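Local coordinates for sulfotransferase (Alicyclobacillus acidocaldarius subsp. acidocaldarius, PDB 3RNL), which probably transfers sulfuryl groups to an acceptor as a member of the P-loop sulfotransferase family, and binds magnesium ions, at residues V164-A169 against A284-R289; V14-C19 against I114-P119. All blocks are in the same frame, centred on the assembly; numbering follows the deposited sequence. Where two conformers were deposited one is given.

Following the chain from its N terminus, strand 11-13 runs into the loop 14-19, which meets the end of strand 111-116 in interaction 2 and so closes a loop that takes in two further strands of the parallel sheet. The chain then goes on to 164-169, where interaction 1 joins the start of helix 167-178 to the C-terminal helix 273-294. The two closures follow one another in series, neither enclosing nor crossing the other. Their centres lie about 12 Å apart, and Tyr167 bridges them: its OH is 2.7 Å from Arg117 O, a probable hydrogen bond. Core sheet, the probable phosphate-binding loop and outer helices are thereby tied together.

Interaction 1 (V164-A169 against A284-R289); sequences VGLYAA and APDVAR
The backbones of Ala168, in the first turn of helix 167-178, and Asp286, on helix 273-294, come closest here, with 5.9 Å between their CA atoms. The contact is built round the carboxylate of Asp286. Its CG stands anti to the backbone N (chi1 -162°), which sends the group across to the start of the other helix. There Ala168 N donates to Asp286 OD2 at 3.0 Å in a nearly straight bond (167°), arriving on the syn side and somewhat out of the carboxylate plane. The methyl of Ala168 lies against the same carboxylate, its CB 3.4 Å from Asp286 OD1, and also packs on CB of Arg289. From the loop before the helix, Leu166 crosses the aspartate side chain obliquely and rests CD2 against Asp286 CB at 3.7 Å; Leu166 also touches Phe282 and Phe283 on the helix 273-294.

Two waters extend the grip. One donates to both Gly165 O and Asp286 OD2; the other donates to Asp286 OD1 and Leu166 O while accepting from Ala169 N. One turn on, the Arg289 chain bends at chi3 (-67°), which turns NE back. In the conformer described, one of two, Arg289 NH2 makes a salt bridge to Asp286 OD1 (3.0 Å), its N-H directed to the anti lone pair.

Both carboxylate oxygens are thus engaged by direct or water-mediated bonds. Facing the N-terminal end of helix 167-178 and the Ala168 N-H, and in this conformer a guanidinium, the buried acid is probably stabilised as the anion, making the join a polar one edged by apolar side chains.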
# COMPACT_ATOMS: atom_id res chain seq x y z
N VAL A 164 -8.75 -5.05 -4.34
CA VAL A 164 -7.55 -4.32 -3.93
C VAL A 164 -6.50 -4.27 -5.04
O VAL A 164 -5.67 -3.35 -5.09
CB VAL A 164 -6.99 -4.91 -2.60
CG1 VAL A 164 -5.58 -4.42 -2.32
CG2 VAL A 164 -7.94 -4.53 -1.45
N GLY A 165 -6.55 -5.23 -5.94
CA GLY A 165 -5.62 -5.29 -7.05
C GLY A 165 -6.05 -4.50 -8.28
O GLY A 165 -5.28 -4.43 -9.26
N LEU A 166 -7.23 -3.87 -8.28
CA LEU A 166 -7.51 -3.10 -9.48
C LEU A 166 -6.98 -1.70 -9.19
O LEU A 166 -7.72 -0.77 -8.85
CB LEU A 166 -9.03 -3.06 -9.67
CG LEU A 166 -9.69 -4.39 -10.04
CD1 LEU A 166 -11.22 -4.38 -9.83
CD2 LEU A 166 -9.37 -4.71 -11.49
N TYR A 167 -5.75 -1.49 -9.62
CA TYR A 167 -4.99 -0.34 -9.16
C TYR A 167 -5.33 0.93 -9.91
O TYR A 167 -5.12 2.02 -9.39
CB TYR A 167 -3.49 -0.55 -9.34
CG TYR A 167 -2.87 -1.75 -8.64
CD1 TYR A 167 -3.11 -2.01 -7.29
CD2 TYR A 167 -2.02 -2.59 -9.33
CE1 TYR A 167 -2.50 -3.12 -6.65
CE2 TYR A 167 -1.42 -3.69 -8.72
CZ TYR A 167 -1.66 -3.94 -7.38
OH TYR A 167 -1.04 -5.02 -6.80
N ALA A 168 -5.79 0.79 -11.15
CA ALA A 168 -5.79 1.94 -12.04
C ALA A 168 -6.58 3.11 -11.45
O ALA A 168 -6.08 4.24 -11.37
CB ALA A 168 -6.34 1.58 -13.42
N ALA A 169 -7.81 2.85 -11.03
CA ALA A 169 -8.62 3.95 -10.50
C ALA A 169 -8.06 4.49 -9.18
O ALA A 169 -8.22 5.68 -8.87
CB ALA A 169 -10.08 3.51 -10.31
N ALA A 284 -6.35 -7.78 -16.73
CA ALA A 284 -5.71 -7.24 -17.94
C ALA A 284 -6.23 -5.87 -18.39
O ALA A 284 -5.43 -4.98 -18.72
CB ALA A 284 -5.75 -8.25 -19.08
N PRO A 285 -7.56 -5.67 -18.43
CA PRO A 285 -8.01 -4.35 -18.88
C PRO A 285 -7.57 -3.24 -17.91
O PRO A 285 -7.21 -2.14 -18.35
CB PRO A 285 -9.54 -4.48 -18.92
CG PRO A 285 -9.77 -6.00 -19.10
CD PRO A 285 -8.68 -6.62 -18.26
N ASP A 286 -7.60 -3.53 -16.62
CA ASP A 286 -7.17 -2.54 -15.62
C ASP A 286 -5.68 -2.27 -15.74
O ASP A 286 -5.23 -1.13 -15.60
CB ASP A 286 -7.53 -3.01 -14.21
CG ASP A 286 -7.52 -1.87 -13.21
OD1 ASP A 286 -8.50 -1.09 -13.20
OD2 ASP A 286 -6.54 -1.76 -12.45
N VAL A 287 -4.90 -3.32 -15.99
CA VAL A 287 -3.46 -3.17 -16.16
C VAL A 287 -3.14 -2.28 -17.37
O VAL A 287 -2.25 -1.42 -17.32
CB VAL A 287 -2.75 -4.54 -16.29
CG1 VAL A 287 -1.28 -4.37 -16.76
CG2 VAL A 287 -2.82 -5.30 -14.96
N ALA A 288 -3.89 -2.45 -18.46
CA ALA A 288 -3.67 -1.63 -19.64
C ALA A 288 -3.96 -0.16 -19.36
O ALA A 288 -3.24 0.74 -19.85
CB ALA A 288 -4.50 -2.14 -20.84
N ARG A 289 -5.01 0.09 -18.59
CA ARG A 289 -5.34 1.46 -18.17
C ARG A 289 -4.25 2.04 -17.28
O ARG A 289 -3.89 3.22 -17.39
CB ARG A 289 -6.68 1.50 -17.43
CG ARG A 289 -7.89 1.21 -18.32
CD ARG A 289 -9.22 1.53 -17.60
NE ARG A 289 -9.49 0.64 -16.48
CZ ARG A 289 -10.16 -0.51 -16.57
NH1 ARG A 289 -10.64 -0.91 -17.74
NH2 ARG A 289 -10.36 -1.25 -15.49
O HOH W 1 -4.69 -3.77 -11.97
O HOH W 2 -9.30 0.43 -11.30

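Interaction 2 (V14-C19 against I114-P119)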
# COMPACT_ATOMS: atom_id res chain seq x y z
N VAL A 14 1.42 4.67 0.78
CA VAL A 14 -0.02 4.40 0.80
C VAL A 14 -0.48 3.00 0.42
O VAL A 14 -1.68 2.71 0.45
CB VAL A 14 -0.79 5.44 -0.04
CG1 VAL A 14 -0.48 6.85 0.49
CG2 VAL A 14 -0.39 5.32 -1.52
N GLY A 15 0.44 2.14 0.01
CA GLY A 15 0.03 0.81 -0.43
C GLY A 15 0.91 0.44 -1.61
O GLY A 15 1.87 1.16 -1.90
N ALA A 16 0.53 -0.61 -2.33
CA ALA A 16 -0.67 -1.36 -2.02
C ALA A 16 -0.34 -2.46 -1.00
O ALA A 16 0.83 -2.71 -0.72
CB ALA A 16 -1.23 -2.00 -3.30
N ALA A 17 -1.36 -3.15 -0.52
CA ALA A 17 -1.17 -4.19 0.50
C ALA A 17 -0.53 -5.42 -0.14
O ALA A 17 -0.89 -5.79 -1.25
CB ALA A 17 -2.52 -4.56 1.13
N LYS A 18 0.40 -6.05 0.58
CA LYS A 18 1.16 -7.23 0.11
C LYS A 18 2.05 -6.93 -1.11
O LYS A 18 2.34 -7.82 -1.92
CB LYS A 18 0.23 -8.44 -0.16
CG LYS A 18 -0.73 -8.77 0.99
CD LYS A 18 -0.00 -8.85 2.33
CE LYS A 18 1.04 -9.96 2.37
NZ LYS A 18 1.75 -9.99 3.70
N CYS A 19 2.41 -5.66 -1.25
CA CYS A 19 3.36 -5.18 -2.26
C CYS A 19 4.80 -4.90 -1.81
O CYS A 19 5.56 -4.29 -2.56
CB CYS A 19 2.77 -4.04 -3.08
SG CYS A 19 1.30 -4.64 -3.99
N ILE A 114 3.86 4.89 -3.76
CA ILE A 114 2.95 3.77 -4.03
C ILE A 114 3.81 2.64 -4.55
O ILE A 114 4.64 2.88 -5.43
CB ILE A 114 1.97 4.15 -5.16
CG1 ILE A 114 1.08 5.32 -4.72
CG2 ILE A 114 1.12 2.93 -5.58
CD1 ILE A 114 0.23 5.91 -5.85
N MSE A 115 3.64 1.43 -4.02
CA MSE A 115 4.35 0.28 -4.59
C MSE A 115 3.33 -0.72 -5.11
O MSE A 115 2.38 -1.06 -4.40
CB MSE A 115 5.29 -0.40 -3.58
CG MSE A 115 6.05 -1.58 -4.19
SE MSE A 115 7.76 -1.94 -3.32
CE MSE A 115 7.38 -1.19 -1.59
N LEU A 116 3.51 -1.18 -6.34
CA LEU A 116 2.54 -2.08 -6.97
C LEU A 116 3.21 -3.37 -7.37
O LEU A 116 4.36 -3.39 -7.79
CB LEU A 116 1.93 -1.44 -8.22
CG LEU A 116 1.29 -0.06 -8.03
CD1 LEU A 116 0.83 0.50 -9.38
CD2 LEU A 116 0.11 -0.14 -7.06
N ARG A 117 2.45 -4.45 -7.28
CA ARG A 117 2.95 -5.76 -7.63
C ARG A 117 1.94 -6.39 -8.59
O ARG A 117 0.77 -6.06 -8.52
CB ARG A 117 3.01 -6.57 -6.36
CG ARG A 117 3.46 -7.96 -6.54
CD ARG A 117 3.48 -8.60 -5.20
NE ARG A 117 4.13 -9.90 -5.25
CZ ARG A 117 4.28 -10.66 -4.19
NH1 ARG A 117 3.84 -10.25 -3.00
NH2 ARG A 117 4.89 -11.83 -4.32
N ASN A 118 2.37 -7.34 -9.42
CA ASN A 118 1.43 -8.00 -10.32
C ASN A 118 0.24 -8.43 -9.45
O ASN A 118 0.41 -9.13 -8.45
CB ASN A 118 2.11 -9.24 -10.90
CG ASN A 118 1.20 -10.11 -11.76
OD1 ASN A 118 -0.02 -9.99 -11.73
ND2 ASN A 118 1.82 -10.99 -12.55
N PRO A 119 -0.97 -7.97 -9.80
CA PRO A 119 -2.11 -8.18 -8.89
C PRO A 119 -2.50 -9.65 -8.74
O PRO A 119 -3.19 -9.99 -7.78
CB PRO A 119 -3.25 -7.40 -9.56
CG PRO A 119 -2.83 -7.24 -11.01
CD PRO A 119 -1.32 -7.09 -10.93
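Two short backbone bonds join Gly15 and Ala16 to Met115 (modelled as selenomethionine): Met115 N donates to Gly15 O at 2.8 Å, in the carbonyl plane and on a lone pair, and Ala16 N returns a bond of the same length to Met115 O. Side chains fill in around this pair. Val14 packs CG2 against Ile114 CG1 at 3.5 Å. Cys19 places SG beside its own backbone N, anti to the carbonyl carbon (chi1 -62°), and the sulfur rests 3.5 Å from Arg117 CB. The selenomethionine chain instead meets the Cys19 carbonyl, with Met115 CG 3.2 Å and Met115 SE 3.3 Å from Cys19 O, a buried oxygen with no polar partner in the model.

At the far end, Arg117 reaches along an extended chain, its CG anti to the backbone N (chi1 178°), and NH1 meets Lys18 O at 3.1 Å in the guanidinium plane. Phe188 adds a cation-pi contact.

A cis peptide before Ala16 and a type II turn from Ala16 to Cys19 shape the loop. Further out, Lys18 NZ hydrogen-bonds to His129, Ala17 O accepts from Arg122, and Tyr167 packs on Ala16, Cys19 and Leu116.

Placed between the first strand, 11-13, and helix 21-29, the loop occupies the position of the phosphate-binding loop in this P-loop family, and probably corresponds to it. Main-chain bonds hold the start of the turn and the Arg117 guanidinium holds Lys18 O within it, fixing its path at the C-terminal ends of two adjacent inner strands mainly through carbonyl groups.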